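Local coordinates for protein N-acetylglucosamine-6-phosphate deacetylase (Mycobacterium smegmatis, PDB 6FV4) that probably removes the acetyl group from N-acetylglucosamine-6-phosphate, as a metal-dependent hydrolase of the amidohydrolase superfamily, at residues B[97-102]-B[382-387]; B[139-143]-B[154-159]. The protein carries 1 engineered substitution. All blocks are in the same frame, centred on the assembly; numbering follows the deposited sequence.

Contact 1: B[97-102]-B[382-387]; sequences RAHGST and VTAVMR
Gly100 and Val385 bring their CA atoms to 5.7 Å, where the end of helix 86-98 and the short strand 101-102 run over one side of strand 382-387. The helix stops in a Schellman motif: Gly100, with its positive phi, is the C-prime residue, and Gly100 N bonds back to Arg97 O. Val382 and Val385 both point at this turn. CG1 of Val385 lies 3.4 Å from Arg97 O, and its CG2 meets Ala98 O, so methyl groups abut the carbonyls of the last helical turn; Val382 CG2 rests against His99 O, a buried acceptor with no partner in the model.

Farther along, Arg387 reaches out with CG anti to its backbone N (chi1 -174°) and the chain extended as far as NE, passing Thr102. There Arg387 NE donates to Thr102 O at 3.0 Å with an N-H...O angle of 160°, the acceptor lying in the guanidinium plane. Arg97, bent at chi3, lays its own guanidinium flat on that of Arg387, with Arg97 NH2 3.2 Å from Arg387 CZ and the planes 9° apart. This is an offset stack of two like charges, with Arg97 NH2 over the centre of the Arg387 group. Gly130 O takes a weak bond from NH2 of each; water 1 accepts from Arg387 NH2 and lies within bonding distance of Thr102 O. The two carbonyl oxygens probably offset part of the repulsion.

Strand 382-387 pairs antiparallel with strands 373-376 and 390-391, and Glu325 of helix 324-334 ties its start to the helix end by accepting from Val382 N and bonding His99 ND1.

Contact 2: B[139-143]-B[154-159]; sequences GPWLS and LMRDPD
Pro140 O is gripped by two backbone donors that arrive from opposite faces of its carbonyl plane: Arg156 N, 3.1 Å from Pro140 O across the contact, and Leu142 N within the inverse gamma turn centred on Trp141. The CA-H of Met155 adds a third, weaker approach, with Met155 CA 3.2 Å from Pro140 O. Pro140 follows a cis peptide bond, and its ring lies under the guanidinium of Arg156, with Pro140 CG 3.4 Å from Arg156 NH2 and over the centre of the planar group. Arg156 starts with CG between its backbone N and carbonyl carbon (chi1 54°), then runs extended to NE, which carries the head over the proline. Its rotation is fixed by Glu162, which forms a salt bridge with NH2, and by Ala111 O, which accepts from NH1; Leu154 O takes a weak bond from NH1 as well.

Arg156 O sits at the edge of the indole, 3.2 Å from Trp141 CD1. Pro158 CA lies over one face of the five-membered ring, 3.8 Å from its centroid and 29° off the normal, a CH-pi contact, while Pro140 CD lies over the opposite face, so the indole sits between two prolines. Water 2 accepts from both Trp141 NE1 and Asp159 N, bridging the segments. At the start of segment 154-159, Met155, bent at chi3, lies beside Leu142, with Met155 SD 3.9 Å from Leu142 CB.

Both segments belong to the long loop that leaves strand 134-138, whose Glu138 binds the zinc and cadmium ions, and enters helix 160-170, N-capped by Asp159. The indole packs against Ile163 of that helix and Val177 of strand 174-179, Pro140 touches Leu116 of helix 113-129, and the side chain of Leu142 comes within about 4 Å of that of His204, a metal ligand.

In the fold
The two contacts lie on opposite sides of the chain's centre, about 21 Å apart at their nearest atoms, and share no helix or strand. Contact 1 is the more central: its centre is about 14 Å from that of the chain, and the centre of contact 2 about 22 Å. Contact 1 joins pieces 280 residues apart in sequence; contact 2 closes a short excursion within one loop. Each is partly buried and of similar size, 388 and 398 Å². Their chemistry differs: valines against a helix end and paired guanidinium groups in contact 1, prolines, an indole and a shared carbonyl in contact 2. Contact 1 is away from the metal and substrate sites, whereas contact 2 approaches the metal centre through Leu142.

Contact 1: B[97-102]-B[382-387]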
loop_
_atom_site.group_PDB
_atom_site.type_symbol
_atom_site.label_atom_id
_atom_site.label_comp_id
_atom_site.label_asym_id
_atom_site.label_seq_id
_atom_site.Cartn_x
_atom_site.Cartn_y
_atom_site.Cartn_z
ATOM N N ARG B 97 -3.825 -22.821 22.607
ATOM C CA ARG B 97 -2.505 -23.337 22.986
ATOM C C ARG B 97 -2.138 -24.581 22.178
ATOM O O ARG B 97 -0.985 -24.741 21.757
ATOM C CB ARG B 97 -2.470 -23.659 24.489
ATOM C CG ARG B 97 -1.167 -23.289 25.201
ATOM C CD ARG B 97 -1.348 -23.225 26.731
ATOM N NE ARG B 97 -1.360 -21.859 27.250
ATOM C CZ ARG B 97 -1.485 -21.549 28.543
ATOM N NH1 ARG B 97 -1.601 -22.504 29.450
ATOM N NH2 ARG B 97 -1.503 -20.280 28.934
ATOM N N ALA B 98 -3.110 -25.474 21.957
ATOM C CA ALA B 98 -2.866 -26.698 21.210
ATOM C C ALA B 98 -2.561 -26.423 19.744
ATOM O O ALA B 98 -1.996 -27.285 19.067
ATOM C CB ALA B 98 -4.074 -27.631 21.322
ATOM N N HIS B 99 -2.928 -25.250 19.239
ATOM C CA HIS B 99 -2.601 -24.851 17.884
ATOM C C HIS B 99 -1.436 -23.880 17.819
ATOM O O HIS B 99 -1.215 -23.274 16.764
ATOM C CB HIS B 99 -3.831 -24.254 17.215
ATOM C CG HIS B 99 -4.921 -25.251 17.028
ATOM N ND1 HIS B 99 -5.042 -26.006 15.884
ATOM C CD2 HIS B 99 -5.912 -25.653 17.856
ATOM C CE1 HIS B 99 -6.079 -26.814 16.003
ATOM N NE2 HIS B 99 -6.624 -26.620 17.191
ATOM N N GLY B 100 -0.701 -23.710 18.923
ATOM C CA GLY B 100 0.582 -23.025 18.919
ATOM C C GLY B 100 0.599 -21.629 19.501
ATOM O O GLY B 100 1.673 -21.011 19.540
ATOM N N SER B 101 -0.541 -21.100 19.951
ATOM C CA SER B 101 -0.561 -19.764 20.541
ATOM C C SER B 101 -0.110 -19.905 21.983
ATOM O O SER B 101 -0.900 -20.270 22.854
ATOM C CB SER B 101 -1.948 -19.139 20.465
ATOM O OG SER B 101 -2.344 -18.934 19.132
ATOM N N THR B 102 1.169 -19.616 22.241
ATOM C CA THR B 102 1.712 -19.707 23.590
ATOM C C THR B 102 1.576 -18.416 24.384
ATOM O O THR B 102 1.860 -18.414 25.590
ATOM C CB THR B 102 3.184 -20.123 23.537
ATOM O OG1 THR B 102 3.882 -19.289 22.607
ATOM C CG2 THR B 102 3.305 -21.581 23.085
ATOM N N VAL B 382 0.751 -27.974 12.820
ATOM C CA VAL B 382 1.315 -28.121 14.159
ATOM C C VAL B 382 1.327 -29.586 14.556
ATOM O O VAL B 382 0.288 -30.259 14.549
ATOM C CB VAL B 382 0.510 -27.311 15.183
ATOM C CG1 VAL B 382 0.996 -27.642 16.604
ATOM C CG2 VAL B 382 0.610 -25.827 14.899
ATOM N N THR B 383 2.504 -30.082 14.934
ATOM C CA THR B 383 2.645 -31.437 15.444
ATOM C C THR B 383 3.061 -31.474 16.907
ATOM O O THR B 383 2.883 -32.509 17.558
ATOM C CB THR B 383 3.670 -32.217 14.606
ATOM O OG1 THR B 383 4.915 -31.511 14.613
ATOM C CG2 THR B 383 3.192 -32.343 13.151
ATOM N N ALA B 384 3.590 -30.376 17.438
ATOM C CA ALA B 384 3.956 -30.306 18.847
ATOM C C ALA B 384 4.019 -28.846 19.265
ATOM O O ALA B 384 4.259 -27.967 18.436
ATOM C CB ALA B 384 5.292 -31.003 19.106
ATOM N N VAL B 385 3.802 -28.596 20.565
ATOM C CA VAL B 385 3.768 -27.252 21.133
ATOM C C VAL B 385 4.469 -27.287 22.480
ATOM O O VAL B 385 4.094 -28.071 23.361
ATOM C CB VAL B 385 2.335 -26.716 21.327
ATOM C CG1 VAL B 385 2.379 -25.318 21.954
ATOM C CG2 VAL B 385 1.572 -26.687 20.014
ATOM N N MET B 386 5.457 -26.422 22.662
ATOM C CA MET B 386 6.106 -26.282 23.955
ATOM C C MET B 386 5.835 -24.892 24.504
ATOM O O MET B 386 5.853 -23.909 23.761
ATOM C CB MET B 386 7.613 -26.526 23.855
ATOM C CG MET B 386 8.360 -26.175 25.140
ATOM S SD MET B 386 10.094 -26.594 24.972
ATOM C CE MET B 386 10.014 -28.353 25.296
ATOM N N ARG B 387 5.570 -24.818 25.808
ATOM C CA ARG B 387 5.342 -23.549 26.486
ATOM C C ARG B 387 6.001 -23.601 27.855
ATOM O O ARG B 387 5.741 -24.522 28.629
ATOM C CB ARG B 387 3.840 -23.260 26.630
ATOM C CG ARG B 387 3.539 -21.888 27.200
ATOM C CD ARG B 387 2.040 -21.633 27.310
ATOM N NE ARG B 387 1.805 -20.331 27.918
ATOM C CZ ARG B 387 1.684 -20.100 29.227
ATOM N NH1 ARG B 387 1.750 -21.092 30.110
ATOM N NH2 ARG B 387 1.495 -18.861 29.655
HETATM O O HOH W 1 2.134 -16.965 28.010
#

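Contact 2: B[139-143]-B[154-159]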
loop_
_atom_site.group_PDB
_atom_site.type_symbol
_atom_site.label_atom_id
_atom_site.label_comp_id
_atom_site.label_asym_id
_atom_site.label_seq_id
_atom_site.Cartn_x
_atom_site.Cartn_y
_atom_site.Cartn_z
ATOM N N GLY B 139 -13.677 -1.921 22.644
ATOM C CA GLY B 139 -14.912 -1.315 23.075
ATOM C C GLY B 139 -14.792 -0.916 24.535
ATOM O O GLY B 139 -13.953 -1.439 25.274
ATOM N N PRO B 140 -15.648 -0.001 24.991
ATOM C CA PRO B 140 -16.837 0.545 24.329
ATOM C C PRO B 140 -16.639 1.875 23.603
ATOM O O PRO B 140 -17.607 2.438 23.093
ATOM C CB PRO B 140 -17.791 0.752 25.507
ATOM C CG PRO B 140 -16.864 1.212 26.589
ATOM C CD PRO B 140 -15.553 0.470 26.388
ATOM N N TRP B 141 -15.415 2.384 23.561
ATOM C CA TRP B 141 -15.176 3.718 23.012
ATOM C C TRP B 141 -14.940 3.679 21.504
ATOM O O TRP B 141 -13.974 4.226 20.946
ATOM C CB TRP B 141 -14.030 4.350 23.781
ATOM C CG TRP B 141 -14.366 4.262 25.250
ATOM C CD1 TRP B 141 -15.462 4.793 25.860
ATOM C CD2 TRP B 141 -13.637 3.569 26.270
ATOM N NE1 TRP B 141 -15.452 4.500 27.200
ATOM C CE2 TRP B 141 -14.344 3.749 27.483
ATOM C CE3 TRP B 141 -12.453 2.824 26.284
ATOM C CZ2 TRP B 141 -13.911 3.206 28.686
ATOM C CZ3 TRP B 141 -12.019 2.289 27.471
ATOM C CH2 TRP B 141 -12.748 2.484 28.671
ATOM N N LEU B 142 -15.885 3.018 20.844
ATOM C CA LEU B 142 -15.906 2.776 19.407
ATOM C C LEU B 142 -16.990 3.616 18.739
ATOM O O LEU B 142 -17.840 4.228 19.396
ATOM C CB LEU B 142 -16.139 1.291 19.123
ATOM C CG LEU B 142 -15.295 0.303 19.927
ATOM C CD1 LEU B 142 -15.579 -1.117 19.483
ATOM C CD2 LEU B 142 -13.805 0.627 19.808
ATOM N N SER B 143 -16.945 3.651 17.406
ATOM C CA SER B 143 -17.931 4.418 16.653
ATOM C C SER B 143 -18.046 3.946 15.212
ATOM O O SER B 143 -17.710 4.689 14.288
ATOM C CB SER B 143 -17.578 5.906 16.671
ATOM O OG SER B 143 -18.717 6.689 16.352
ATOM N N LEU B 154 -24.166 0.212 22.862
ATOM C CA LEU B 154 -23.453 0.575 24.085
ATOM C C LEU B 154 -22.194 1.396 23.824
ATOM O O LEU B 154 -21.508 1.774 24.784
ATOM C CB LEU B 154 -23.089 -0.680 24.889
ATOM C CG LEU B 154 -24.211 -1.540 25.484
ATOM C CD1 LEU B 154 -23.742 -2.988 25.647
ATOM C CD2 LEU B 154 -24.706 -0.977 26.821
ATOM N N MET B 155 -21.856 1.658 22.560
ATOM C CA MET B 155 -20.722 2.524 22.258
ATOM C C MET B 155 -20.929 3.895 22.900
ATOM O O MET B 155 -22.045 4.423 22.926
ATOM C CB MET B 155 -20.550 2.659 20.733
ATOM C CG MET B 155 -20.240 1.351 20.031
ATOM S SD MET B 155 -19.938 1.516 18.245
ATOM C CE MET B 155 -21.313 2.574 17.792
ATOM N N ARG B 156 -19.857 4.470 23.441
ATOM C CA ARG B 156 -19.997 5.743 24.130
ATOM C C ARG B 156 -18.679 6.495 24.098
ATOM O O ARG B 156 -17.617 5.916 23.843
ATOM C CB ARG B 156 -20.477 5.550 25.584
ATOM C CG ARG B 156 -19.619 4.594 26.413
ATOM C CD ARG B 156 -20.293 4.271 27.761
ATOM N NE ARG B 156 -19.538 3.307 28.565
ATOM C CZ ARG B 156 -19.657 1.981 28.485
ATOM N NH1 ARG B 156 -20.507 1.421 27.632
ATOM N NH2 ARG B 156 -18.929 1.208 29.278
ATOM N N ASP B 157 -18.765 7.800 24.359
ATOM C CA ASP B 157 -17.582 8.648 24.394
ATOM C C ASP B 157 -16.625 8.161 25.483
ATOM O O ASP B 157 -17.065 7.634 26.509
ATOM C CB ASP B 157 -17.970 10.101 24.677
ATOM C CG ASP B 157 -18.559 10.831 23.460
ATOM O OD1 ASP B 157 -18.656 10.257 22.347
ATOM O OD2 ASP B 157 -18.924 12.017 23.636
ATOM N N PRO B 158 -15.298 8.335 25.292
ATOM C CA PRO B 158 -14.337 7.910 26.325
ATOM C C PRO B 158 -14.227 8.884 27.490
ATOM O O PRO B 158 -13.527 9.899 27.405
ATOM C CB PRO B 158 -13.013 7.807 25.552
ATOM C CG PRO B 158 -13.164 8.790 24.453
ATOM C CD PRO B 158 -14.618 8.731 24.045
ATOM N N ASP B 159 -14.908 8.564 28.587
ATOM C CA ASP B 159 -14.883 9.382 29.804
ATOM C C ASP B 159 -13.649 9.040 30.634
ATOM O O ASP B 159 -13.436 7.864 30.948
ATOM C CB ASP B 159 -16.152 9.133 30.614
ATOM C CG ASP B 159 -16.029 9.574 32.058
ATOM O OD1 ASP B 159 -15.593 10.719 32.303
ATOM O OD2 ASP B 159 -16.379 8.778 32.954
HETATM O O HOH W 2 -16.851 6.178 29.282
#